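Local structure of 2-polyprenyl-6-methoxyphenol hydroxylase-like FAD-dependent oxidoreductase (Streptomyces sp. NRRL 11266, 6UI5) at residues 52-56 with 57-61; 103-106 with 107-111; 295-298 with 299-303; 400-404 with 405-409. The protein binds flavin-adenine dinucleotide and is probably an oxidoreductase, with a Rossmann-type FAD-binding domain and a thioredoxin-like C-terminal region. All blocks are in the same frame, centred on the assembly; numbering follows the deposited sequence.

Contact 1: 52-56 with 57-61; sequences EMLDQ and RGLAA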
loop_
_atom_site.group_PDB
_atom_site.type_symbol
_atom_site.label_atom_id
_atom_site.label_comp_id
_atom_site.label_asym_id
_atom_site.label_seq_id
_atom_site.Cartn_x
_atom_site.Cartn_y
_atom_site.Cartn_z
ATOM N N GLU A 52 -4.991 -13.406 23.718
ATOM C CA GLU A 52 -6.242 -12.962 24.366
ATOM C C GLU A 52 -7.334 -14.026 24.261
ATOM O O GLU A 52 -8.021 -14.318 25.244
ATOM C CB GLU A 52 -6.774 -11.619 23.802
ATOM C CG GLU A 52 -5.754 -10.538 23.383
ATOM C CD GLU A 52 -6.398 -9.237 22.772
ATOM O OE1 GLU A 52 -5.932 -8.138 23.155
ATOM O OE2 GLU A 52 -7.353 -9.301 21.936
ATOM N N MET A 53 -7.501 -14.627 23.074
ATOM C CA MET A 53 -8.518 -15.665 22.911
ATOM C C MET A 53 -8.247 -16.883 23.780
ATOM O O MET A 53 -9.195 -17.548 24.213
ATOM C CB MET A 53 -8.602 -16.114 21.458
ATOM C CG MET A 53 -9.207 -15.080 20.567
ATOM S SD MET A 53 -9.437 -15.756 18.940
ATOM C CE MET A 53 -7.894 -15.244 18.153
ATOM N N LEU A 54 -6.972 -17.217 24.015
ATOM C CA LEU A 54 -6.678 -18.326 24.918
ATOM C C LEU A 54 -6.827 -17.902 26.371
ATOM O O LEU A 54 -7.175 -18.731 27.220
ATOM C CB LEU A 54 -5.268 -18.880 24.677
ATOM C CG LEU A 54 -4.865 -19.521 23.347
ATOM C CD1 LEU A 54 -3.342 -19.733 23.272
ATOM C CD2 LEU A 54 -5.524 -20.852 23.203
ATOM N N ASP A 55 -6.579 -16.620 26.667
ATOM C CA ASP A 55 -6.775 -16.114 28.025
ATOM C C ASP A 55 -8.233 -16.230 28.446
ATOM O O ASP A 55 -8.535 -16.549 29.598
ATOM C CB ASP A 55 -6.313 -14.667 28.118
ATOM C CG ASP A 55 -5.052 -14.514 28.910
ATOM O OD1 ASP A 55 -4.724 -15.438 29.693
ATOM O OD2 ASP A 55 -4.397 -13.461 28.765
ATOM N N GLN A 56 -9.150 -15.994 27.512
ATOM C CA GLN A 56 -10.576 -16.138 27.767
ATOM C C GLN A 56 -10.962 -17.522 28.266
ATOM O O GLN A 56 -12.102 -17.699 28.721
ATOM C CB GLN A 56 -11.337 -15.789 26.476
ATOM C CG GLN A 56 -11.393 -14.268 26.241
ATOM C CD GLN A 56 -11.986 -13.900 24.916
ATOM O OE1 GLN A 56 -11.811 -12.760 24.476
ATOM N NE2 GLN A 56 -12.683 -14.863 24.244
ATOM N N ARG A 57 -10.056 -18.511 28.203
ATOM C CA ARG A 57 -10.403 -19.851 28.657
ATOM C C ARG A 57 -9.349 -20.400 29.614
ATOM O O ARG A 57 -9.269 -21.631 29.828
ATOM C CB ARG A 57 -10.619 -20.761 27.442
ATOM C CG ARG A 57 -11.525 -20.082 26.401
ATOM C CD ARG A 57 -12.982 -20.460 26.566
ATOM N NE ARG A 57 -13.850 -19.888 25.527
ATOM C CZ ARG A 57 -14.563 -18.784 25.697
ATOM N NH1 ARG A 57 -14.530 -18.150 26.876
ATOM N NH2 ARG A 57 -15.330 -18.360 24.689
ATOM N N GLY A 58 -8.551 -19.508 30.206
ATOM C CA GLY A 58 -7.544 -19.937 31.161
ATOM C C GLY A 58 -6.404 -20.745 30.579
ATOM O O GLY A 58 -5.643 -21.349 31.340
ATOM N N LEU A 59 -6.258 -20.774 29.259
ATOM C CA LEU A 59 -5.245 -21.587 28.606
ATOM C C LEU A 59 -3.946 -20.844 28.332
ATOM O O LEU A 59 -2.992 -21.468 27.871
ATOM C CB LEU A 59 -5.792 -22.141 27.291
ATOM C CG LEU A 59 -7.108 -22.899 27.436
ATOM C CD1 LEU A 59 -7.832 -22.974 26.108
ATOM C CD2 LEU A 59 -6.838 -24.296 27.970
ATOM N N ALA A 60 -3.864 -19.548 28.610
ATOM C CA ALA A 60 -2.675 -18.787 28.225
ATOM C C ALA A 60 -1.612 -18.813 29.322
ATOM O O ALA A 60 -0.470 -19.206 29.071
ATOM C CB ALA A 60 -3.050 -17.332 27.867
ATOM N N ALA A 61 -1.957 -18.353 30.526
ATOM C CA ALA A 61 -1.036 -18.475 31.638
ATOM C C ALA A 61 -0.579 -19.924 31.726
ATOM O O ALA A 61 -1.387 -20.863 31.629
ATOM C CB ALA A 61 -1.684 -18.038 32.953
#

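Contact 2: 103-106 with 107-111; sequences VLID and RAVEL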
loop_
_atom_site.group_PDB
_atom_site.type_symbol
_atom_site.label_atom_id
_atom_site.label_comp_id
_atom_site.label_asym_id
_atom_site.label_seq_id
_atom_site.Cartn_x
_atom_site.Cartn_y
_atom_site.Cartn_z
ATOM N N VAL A 103 -1.976 -28.609 25.653
ATOM C CA VAL A 103 -2.924 -28.121 26.657
ATOM C C VAL A 103 -4.350 -28.177 26.117
ATOM O O VAL A 103 -5.300 -28.369 26.890
ATOM C CB VAL A 103 -2.580 -26.711 27.191
ATOM C CG1 VAL A 103 -1.145 -26.647 27.704
ATOM C CG2 VAL A 103 -2.833 -25.657 26.167
ATOM N N LEU A 104 -4.540 -28.062 24.797
ATOM C CA LEU A 104 -5.914 -28.153 24.310
ATOM C C LEU A 104 -6.414 -29.600 24.234
ATOM O O LEU A 104 -7.609 -29.849 24.470
ATOM C CB LEU A 104 -6.059 -27.457 22.964
ATOM C CG LEU A 104 -5.540 -26.021 22.906
ATOM C CD1 LEU A 104 -5.142 -25.648 21.470
ATOM C CD2 LEU A 104 -6.571 -24.975 23.480
ATOM N N ILE A 105 -5.538 -30.565 23.924
ATOM C CA ILE A 105 -5.938 -31.963 24.068
ATOM C C ILE A 105 -6.305 -32.250 25.517
ATOM O O ILE A 105 -7.296 -32.934 25.800
ATOM C CB ILE A 105 -4.829 -32.909 23.567
ATOM C CG1 ILE A 105 -4.588 -32.741 22.064
ATOM C CG2 ILE A 105 -5.178 -34.352 23.931
ATOM C CD1 ILE A 105 -3.307 -33.447 21.569
ATOM N N ASP A 106 -5.516 -31.729 26.458
ATOM C CA ASP A 106 -5.846 -31.914 27.868
ATOM C C ASP A 106 -7.208 -31.327 28.194
ATOM O O ASP A 106 -8.075 -32.015 28.749
ATOM C CB ASP A 106 -4.783 -31.279 28.751
ATOM C CG ASP A 106 -3.563 -32.147 28.903
ATOM O OD1 ASP A 106 -3.579 -33.321 28.458
ATOM O OD2 ASP A 106 -2.577 -31.641 29.475
ATOM N N ARG A 107 -7.416 -30.048 27.852
ATOM C CA ARG A 107 -8.690 -29.406 28.170
ATOM C C ARG A 107 -9.846 -30.124 27.496
ATOM O O ARG A 107 -10.928 -30.259 28.087
ATOM C CB ARG A 107 -8.675 -27.935 27.762
ATOM C CG ARG A 107 -10.033 -27.274 27.872
ATOM C CD ARG A 107 -10.393 -27.052 29.322
ATOM N NE ARG A 107 -9.373 -26.247 29.975
ATOM C CZ ARG A 107 -9.418 -24.920 30.091
ATOM N NH1 ARG A 107 -10.467 -24.203 29.609
ATOM N NH2 ARG A 107 -8.395 -24.315 30.693
ATOM N N ALA A 108 -9.622 -30.642 26.284
ATOM C CA ALA A 108 -10.687 -31.349 25.585
ATOM C C ALA A 108 -11.098 -32.614 26.335
ATOM O O ALA A 108 -12.297 -32.886 26.508
ATOM C CB ALA A 108 -10.244 -31.671 24.159
ATOM N N VAL A 109 -10.120 -33.404 26.801
ATOM C CA VAL A 109 -10.508 -34.688 27.363
ATOM C C VAL A 109 -11.219 -34.472 28.689
ATOM O O VAL A 109 -12.184 -35.180 28.994
ATOM C CB VAL A 109 -9.315 -35.677 27.468
ATOM C CG1 VAL A 109 -8.613 -35.799 26.120
ATOM C CG2 VAL A 109 -8.327 -35.308 28.563
ATOM N N GLU A 110 -10.826 -33.458 29.464
ATOM C CA GLU A 110 -11.519 -33.236 30.736
ATOM C C GLU A 110 -12.910 -32.643 30.548
ATOM O O GLU A 110 -13.809 -32.940 31.344
ATOM C CB GLU A 110 -10.703 -32.345 31.666
ATOM C CG GLU A 110 -10.275 -31.052 31.068
ATOM C CD GLU A 110 -8.923 -30.629 31.589
ATOM O OE1 GLU A 110 -8.718 -29.414 31.824
ATOM O OE2 GLU A 110 -8.068 -31.524 31.765
ATOM N N LEU A 111 -13.116 -31.811 29.514
ATOM C CA LEU A 111 -14.472 -31.334 29.251
ATOM C C LEU A 111 -15.326 -32.383 28.553
ATOM O O LEU A 111 -16.502 -32.111 28.265
ATOM C CB LEU A 111 -14.469 -30.029 28.442
ATOM C CG LEU A 111 -13.707 -28.774 28.936
ATOM C CD1 LEU A 111 -13.533 -27.795 27.765
ATOM C CD2 LEU A 111 -14.356 -28.059 30.150
#

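Contact 3: 295-298 with 299-303; sequences QGLG and TAIGD. With FAD (flavin-adenine dinucleotide), chain C.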
loop_
_atom_site.group_PDB
_atom_site.type_symbol
_atom_site.label_atom_id
_atom_site.label_comp_id
_atom_site.label_asym_id
_atom_site.label_seq_id
_atom_site.Cartn_x
_atom_site.Cartn_y
_atom_site.Cartn_z
ATOM N N GLN A 295 -0.291 -15.643 11.885
ATOM C CA GLN A 295 -1.674 -15.426 11.469
ATOM C C GLN A 295 -2.420 -16.726 11.223
ATOM O O GLN A 295 -3.627 -16.790 11.476
ATOM C CB GLN A 295 -1.708 -14.554 10.223
ATOM C CG GLN A 295 -1.195 -13.151 10.472
ATOM C CD GLN A 295 -1.332 -12.311 9.257
ATOM O OE1 GLN A 295 -2.379 -12.322 8.591
ATOM N NE2 GLN A 295 -0.258 -11.610 8.908
ATOM N N GLY A 296 -1.742 -17.759 10.699
ATOM C CA GLY A 296 -2.412 -19.036 10.498
ATOM C C GLY A 296 -2.998 -19.569 11.790
ATOM O O GLY A 296 -4.139 -20.038 11.826
ATOM N N LEU A 297 -2.232 -19.466 12.878
ATOM C CA LEU A 297 -2.698 -19.918 14.175
ATOM C C LEU A 297 -3.763 -18.981 14.731
ATOM O O LEU A 297 -4.791 -19.436 15.247
ATOM C CB LEU A 297 -1.497 -20.001 15.105
ATOM C CG LEU A 297 -1.559 -20.812 16.376
ATOM C CD1 LEU A 297 -2.241 -22.097 16.051
ATOM C CD2 LEU A 297 -0.131 -21.050 16.782
ATOM N N GLY A 298 -3.538 -17.664 14.617
ATOM C CA GLY A 298 -4.522 -16.704 15.100
ATOM C C GLY A 298 -5.886 -16.880 14.464
ATOM O O GLY A 298 -6.905 -16.971 15.158
ATOM N N THR A 299 -5.928 -16.921 13.130
ATOM C CA THR A 299 -7.199 -17.111 12.446
ATOM C C THR A 299 -7.803 -18.472 12.782
ATOM O O THR A 299 -9.021 -18.594 12.961
ATOM C CB THR A 299 -7.014 -16.934 10.936
ATOM O OG1 THR A 299 -5.996 -17.816 10.470
ATOM C CG2 THR A 299 -6.554 -15.513 10.620
ATOM N N ALA A 300 -6.964 -19.499 12.917
ATOM C CA ALA A 300 -7.481 -20.824 13.239
ATOM C C ALA A 300 -8.208 -20.808 14.578
ATOM O O ALA A 300 -9.355 -21.250 14.684
ATOM C CB ALA A 300 -6.338 -21.848 13.263
ATOM N N ILE A 301 -7.537 -20.325 15.622
ATOM C CA ILE A 301 -8.173 -20.238 16.926
ATOM C C ILE A 301 -9.341 -19.252 16.869
ATOM O O ILE A 301 -10.433 -19.532 17.377
ATOM C CB ILE A 301 -7.123 -19.848 17.978
ATOM C CG1 ILE A 301 -6.042 -20.926 18.066
ATOM C CG2 ILE A 301 -7.768 -19.688 19.315
ATOM C CD1 ILE A 301 -6.486 -22.110 18.871
ATOM N N GLY A 302 -9.134 -18.108 16.203
ATOM C CA GLY A 302 -10.214 -17.144 15.985
ATOM C C GLY A 302 -11.436 -17.764 15.346
ATOM O O GLY A 302 -12.560 -17.492 15.760
ATOM N N ASP A 303 -11.230 -18.648 14.359
ATOM C CA ASP A 303 -12.361 -19.297 13.701
ATOM C C ASP A 303 -13.193 -20.083 14.710
ATOM O O ASP A 303 -14.428 -19.992 14.735
ATOM C CB ASP A 303 -11.867 -20.231 12.587
ATOM C CG ASP A 303 -11.482 -19.508 11.293
ATOM O OD1 ASP A 303 -11.759 -18.303 11.126
ATOM O OD2 ASP A 303 -10.910 -20.184 10.410
HETATM P PA FAD C . -3.962 -28.589 10.565
HETATM O O1A FAD C . -2.883 -28.075 11.491
HETATM O O2A FAD C . -3.338 -28.870 9.208
HETATM O O5B FAD C . -4.784 -29.855 11.250
HETATM C C5B FAD C . -5.710 -30.600 10.475
HETATM C C4B FAD C . -5.869 -32.013 11.125
HETATM O O4B FAD C . -6.815 -32.732 10.572
HETATM C C3B FAD C . -4.573 -32.833 10.921
HETATM O O3B FAD C . -4.315 -33.521 12.067
HETATM C C2B FAD C . -4.921 -33.801 9.773
HETATM O O2B FAD C . -3.948 -34.923 9.813
HETATM C C1B FAD C . -6.130 -34.159 10.109
HETATM N N9A FAD C . -6.978 -34.647 9.039
HETATM C C8A FAD C . -6.982 -34.236 7.751
HETATM N N7A FAD C . -7.972 -34.893 7.109
HETATM C C5A FAD C . -8.591 -35.693 8.010
HETATM C C6A FAD C . -9.660 -36.574 7.906
HETATM N N6A FAD C . -10.581 -37.066 6.892
HETATM N N1A FAD C . -10.077 -37.264 8.972
HETATM C C2A FAD C . -9.468 -37.099 10.167
HETATM N N3A FAD C . -8.428 -36.223 10.272
HETATM C C4A FAD C . -7.989 -35.526 9.201
HETATM N N1 FAD C . 1.605 -21.274 12.202
HETATM C C2 FAD C . 2.038 -20.116 13.036
HETATM O O2 FAD C . 1.293 -19.579 13.789
HETATM N N3 FAD C . 3.444 -19.633 12.917
HETATM C C4 FAD C . 4.359 -20.305 11.992
HETATM O O4 FAD C . 5.482 -19.947 11.877
HETATM C C4X FAD C . 3.885 -21.472 11.162
HETATM N N5 FAD C . 4.835 -22.086 10.264
HETATM C C5X FAD C . 4.394 -23.227 9.424
HETATM C C6 FAD C . 5.319 -23.810 8.555
HETATM C C7 FAD C . 4.938 -24.885 7.761
HETATM C C7M FAD C . 6.141 -25.303 6.927
HETATM C C8 FAD C . 3.635 -25.404 7.817
HETATM C C8M FAD C . 3.307 -26.594 6.906
HETATM C C9 FAD C . 2.700 -24.818 8.689
HETATM C C9A FAD C . 3.067 -23.719 9.501
HETATM N N10 FAD C . 2.071 -23.069 10.436
HETATM C C10 FAD C . 2.516 -21.952 11.264
HETATM C "C1'" FAD C . 0.707 -23.628 10.523
HETATM C "C2'" FAD C . -0.505 -22.720 10.249
HETATM O "O2'" FAD C . -0.833 -21.951 11.346
HETATM C "C3'" FAD C . -1.754 -23.569 10.020
HETATM O "O3'" FAD C . -2.732 -22.717 9.513
HETATM C "C4'" FAD C . -2.362 -24.221 11.279
HETATM O "O4'" FAD C . -1.497 -25.089 11.954
HETATM C "C5'" FAD C . -3.523 -25.056 10.726
HETATM O "O5'" FAD C . -4.431 -25.391 11.737
HETATM P P FAD C . -5.710 -26.386 11.414
HETATM O O1P FAD C . -6.121 -27.080 12.691
HETATM O O2P FAD C . -6.874 -25.702 10.722
HETATM O O3P FAD C . -5.135 -27.455 10.292
#

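Contact 4: 400-404 with 405-409; sequences DRLLG and RRLPK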
loop_
_atom_site.group_PDB
_atom_site.type_symbol
_atom_site.label_atom_id
_atom_site.label_comp_id
_atom_site.label_asym_id
_atom_site.label_seq_id
_atom_site.Cartn_x
_atom_site.Cartn_y
_atom_site.Cartn_z
ATOM N N ASP A 400 -14.793 4.524 16.699
ATOM C CA ASP A 400 -14.821 3.727 17.919
ATOM C C ASP A 400 -13.863 2.552 17.759
ATOM O O ASP A 400 -14.005 1.751 16.830
ATOM C CB ASP A 400 -16.242 3.234 18.202
ATOM C CG ASP A 400 -16.388 2.571 19.566
ATOM O OD1 ASP A 400 -15.382 2.398 20.282
ATOM O OD2 ASP A 400 -17.526 2.198 19.912
ATOM N N ARG A 401 -12.905 2.445 18.675
ATOM C CA ARG A 401 -11.872 1.423 18.645
ATOM C C ARG A 401 -12.203 0.226 19.521
ATOM O O ARG A 401 -11.370 -0.675 19.669
ATOM C CB ARG A 401 -10.538 2.038 19.072
ATOM C CG ARG A 401 -9.897 2.858 17.958
ATOM C CD ARG A 401 -9.061 1.968 17.065
ATOM N NE ARG A 401 -9.324 2.085 15.630
ATOM C CZ ARG A 401 -8.923 1.189 14.734
ATOM N NH1 ARG A 401 -9.204 1.356 13.438
ATOM N NH2 ARG A 401 -8.231 0.112 15.121
ATOM N N LEU A 402 -13.389 0.202 20.120
ATOM C CA LEU A 402 -13.769 -0.880 21.019
ATOM C C LEU A 402 -14.859 -1.779 20.460
ATOM O O LEU A 402 -14.798 -3.001 20.657
ATOM C CB LEU A 402 -14.218 -0.306 22.375
ATOM C CG LEU A 402 -13.141 0.502 23.112
ATOM C CD1 LEU A 402 -13.669 1.122 24.386
ATOM C CD2 LEU A 402 -11.873 -0.320 23.414
ATOM N N LEU A 403 -15.853 -1.211 19.766
ATOM C CA LEU A 403 -16.942 -2.015 19.218
ATOM C C LEU A 403 -16.413 -3.054 18.244
ATOM O O LEU A 403 -15.563 -2.763 17.394
ATOM C CB LEU A 403 -17.971 -1.140 18.505
ATOM C CG LEU A 403 -19.259 -0.789 19.257
ATOM C CD1 LEU A 403 -20.047 0.225 18.464
ATOM C CD2 LEU A 403 -20.127 -2.005 19.540
ATOM N N GLY A 404 -16.947 -4.265 18.365
ATOM C CA GLY A 404 -16.585 -5.354 17.485
ATOM C C GLY A 404 -15.232 -5.950 17.751
ATOM O O GLY A 404 -14.715 -6.657 16.879
ATOM N N ARG A 405 -14.615 -5.651 18.902
ATOM C CA ARG A 405 -13.278 -6.144 19.226
ATOM C C ARG A 405 -13.192 -6.620 20.656
ATOM O O ARG A 405 -13.944 -6.183 21.527
ATOM C CB ARG A 405 -12.201 -5.082 19.007
ATOM C CG ARG A 405 -12.261 -4.664 17.580
ATOM C CD ARG A 405 -11.056 -4.046 17.044
ATOM N NE ARG A 405 -11.487 -2.827 16.367
ATOM C CZ ARG A 405 -10.726 -2.106 15.565
ATOM N NH1 ARG A 405 -11.212 -0.994 14.996
ATOM N NH2 ARG A 405 -9.485 -2.510 15.303
ATOM N N ARG A 406 -12.271 -7.540 20.881
ATOM C CA ARG A 406 -11.966 -7.943 22.241
ATOM C C ARG A 406 -11.216 -6.811 22.935
ATOM O O ARG A 406 -10.384 -6.126 22.333
ATOM C CB ARG A 406 -11.145 -9.251 22.248
ATOM C CG ARG A 406 -11.951 -10.532 21.821
ATOM C CD ARG A 406 -11.023 -11.734 21.629
ATOM N NE ARG A 406 -9.768 -11.202 21.137
ATOM C CZ ARG A 406 -9.395 -11.239 19.877
ATOM N NH1 ARG A 406 -10.163 -11.856 18.983
ATOM N NH2 ARG A 406 -8.244 -10.675 19.521
ATOM N N LEU A 407 -11.513 -6.624 24.212
ATOM C CA LEU A 407 -10.976 -5.519 24.980
ATOM C C LEU A 407 -9.455 -5.619 25.188
ATOM O O LEU A 407 -8.859 -6.702 25.074
ATOM C CB LEU A 407 -11.671 -5.480 26.331
ATOM C CG LEU A 407 -13.093 -4.955 26.252
ATOM C CD1 LEU A 407 -13.739 -5.205 27.600
ATOM C CD2 LEU A 407 -13.050 -3.441 25.930
ATOM N N PRO A 408 -8.813 -4.495 25.531
ATOM C CA PRO A 408 -7.377 -4.515 25.851
ATOM C C PRO A 408 -7.070 -5.158 27.198
ATOM O O PRO A 408 -7.934 -5.326 28.067
ATOM C CB PRO A 408 -6.990 -3.029 25.865
ATOM C CG PRO A 408 -8.119 -2.312 25.167
ATOM C CD PRO A 408 -9.343 -3.119 25.439
ATOM N N LYS A 409 -5.792 -5.510 27.367
ATOM C CA LYS A 409 -5.377 -6.269 28.542
ATOM C C LYS A 409 -5.361 -5.346 29.752
ATOM O O LYS A 409 -4.351 -4.697 30.042
ATOM C CB LYS A 409 -4.007 -6.927 28.313
ATOM C CG LYS A 409 -3.410 -7.614 29.539
ATOM C CD LYS A 409 -2.279 -8.575 29.198
ATOM C CE LYS A 409 -2.811 -9.968 28.897
ATOM N NZ LYS A 409 -2.000 -11.043 29.586
HETATM O O HOH W 1 -14.149 -1.168 16.140
#

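Contact 1: 52-56 with 57-61
L54 O gathers two backbone N-H groups from the residues just beyond its helix. R57 N reaches it at 3.1 Å from above one face of the carbonyl plane, and L59 N at 3.0 Å from the other, so the oxygen is gripped from both sides. A third bond, G58 N to D55 O at 3.0 Å, is nearly straight (171°) and closes the type I turn D55-G58.

Among the side chains, R57 adds a weak bond from NH1 to Q56 O. Its chain turns about the CB-CG bond (chi2 -94°), which lays the guanidinium back over Q56, with Q56 CB against one face. NE of R57 is paired with E20, the stronger partner.

Nonpolar contact is limited to the first carbons of the side chains: L54 CB meets L59 CB and A60 CB, each at 4.2 Å. Separately, A60 CB lies beside the carboxylate of D55, 3.1 Å from OD1, an oxygen that takes its salt bridge from R64.

G58, with its positive phi of 68°, occupies the C-prime position. The paired bonds, L59 N to L54 O enclosing G58 N to D55 O, are the Schellman motif that ends helix 48-55.

Contact 2: 103-106 with 107-111
The carboxylate of E110 leans back over the peptide carbonyl of D106, whose oxygen lies off the plane of the group and nearest OE2, at 3.1 Å. Both atoms are acceptors, so this is proximity and not a bond. E110 comes to this place because CG sits between its own backbone N and carbonyl carbon (chi1 53°), folding the chain toward the preceding turn. OE1 faces the guanidinium of R107, but the salt bridge from R107 NE to E110 OE1 is long, 3.7 Å. The stronger partner of that guanidinium is the carbonyl of R57, met by NH1. The carboxylate of D106 is likewise engaged one turn earlier, by K102.

Four backbone bonds of the alpha-helical i to i+4 kind join the two segments. R107 N donates to V103 O, A108 N to L104 O at 2.8 Å, and V109 N to I105 O. E110 N approaches D106 O at 3.2 Å, nearly along the C=O axis, and V109 N adds a weak second bond to that oxygen. On another side of the helix I105 CG2 touches V109 CG1 at 4.3 Å, a single contact between branched side chains one turn apart.

Helix 97-110 packs against helix 12-22: L104 rests on M16, I105 on L15 and R107 on C19. I105 also meets W117, in the loop that follows strand 114-116, an outermost strand of the parallel sheet.

Contact 3: 295-298 with 299-303
Q295 O accepts twice from T299, once from the backbone and once from the side chain. T299 N lies 2.8 Å away in an almost straight bond (173°), and T299 OG1, also at 2.8 Å, comes from the opposite face of the carbonyl plane. The hydroxyl gets there because chi1 of 55° turns OG1 back toward the preceding turn, where a serine or threonine in a helix can bond to the carbonyl four residues earlier. The amide of Q295 is tied down separately, by N293 and N341.

The remaining backbone bonds carry the helix forward. A300 N donates to G296 O, I301 N to L297 O in line (179°), and G302 N to G298 O at 2.7 Å. Nonpolar contact between the turns is slight: L297 CD1 and I301 CG1 are 4.5 Å apart.

Contacts with flavin-adenine dinucleotide gather on the first turn. L297 CB touches the flavin carbonyl oxygen O2 at 3.1 Å, while G296 C lies 3.2 Å from O2' of the ribityl chain. G296 has no side chain, which leaves the room O2' occupies.

The whole is the N-terminal end of helix 295-316 set against the FAD pocket. Its amino end lies by the O2 side of the flavin, where the helix dipole may polarise the ring, while D32, R38, A13 and D284 are also hydrogen-bonded to the cofactor.

Contact 4: 400-404 with 405-409
R405 pushes NH1 over the guanidinium of R401, 3.1 Å above its plane and close to its centre. The two flat groups are not stacked, since their planes are 63° apart, and R401 NH2 comes within 2.9 Å of R405 NH2. E377, whose carboxylate oxygens make salt bridges to both arginines, probably makes this closeness of two cations tolerable. R401 bends twice to get there, at chi2 (-87°) and again at chi3, which carries its end back over the turn.

R401 O lies over one face of the R405 guanidinium, and a water at its edge, in its plane, links it to the backbone, accepting from R405 NE at 3.1 Å while donating to D400 O and L403 O. That water ties the side chain to the bend it spans.

Apart from the arginines, L402 CD2 touches L407 CD2 at 4.2 Å and P408 CD at 4.3 Å. L407 continues onto L466 and L468 of strand 465-468.

Two turns shape the chain. L402 N donates to D400 OD1 at 3.0 Å, from above the carboxylate plane, while OD2 of D400 bonds to H477. R405 N then donates to L402 O at 3.2 Å, and G404 takes the positive phi of the third position. An Asx turn thus runs into a type II beta turn, leading toward strand 411-414 within the region of the aromatic-ring hydroxylase C-terminal family.

How the contacts relate
Contact 1 touches each of the other three, which do not touch one another. L59 CD1 in contact 1 packs on L104 CD2 of contact 2 at 3.5 Å, bringing the Schellman turn against helix 97-110. Toward the cofactor, M53 SD lies 3.4 Å from G302 CA of contact 3, and M53 CE reaches G298 O, so M53 lies against helix 295-316 at G298 and G302. Toward the C-terminal region, E52 OE2 forms a salt bridge of 2.9 Å with R406 NH2 of contact 4. Contact 3 alone touches FAD. The side chain of L54 in contact 1 is about 11 Å from the bound FAD. The side chain of L104 in contact 2 is about 9 Å from the bound FAD. Contacts 2 and 4 are farthest apart, with centres about 29 Å from each other.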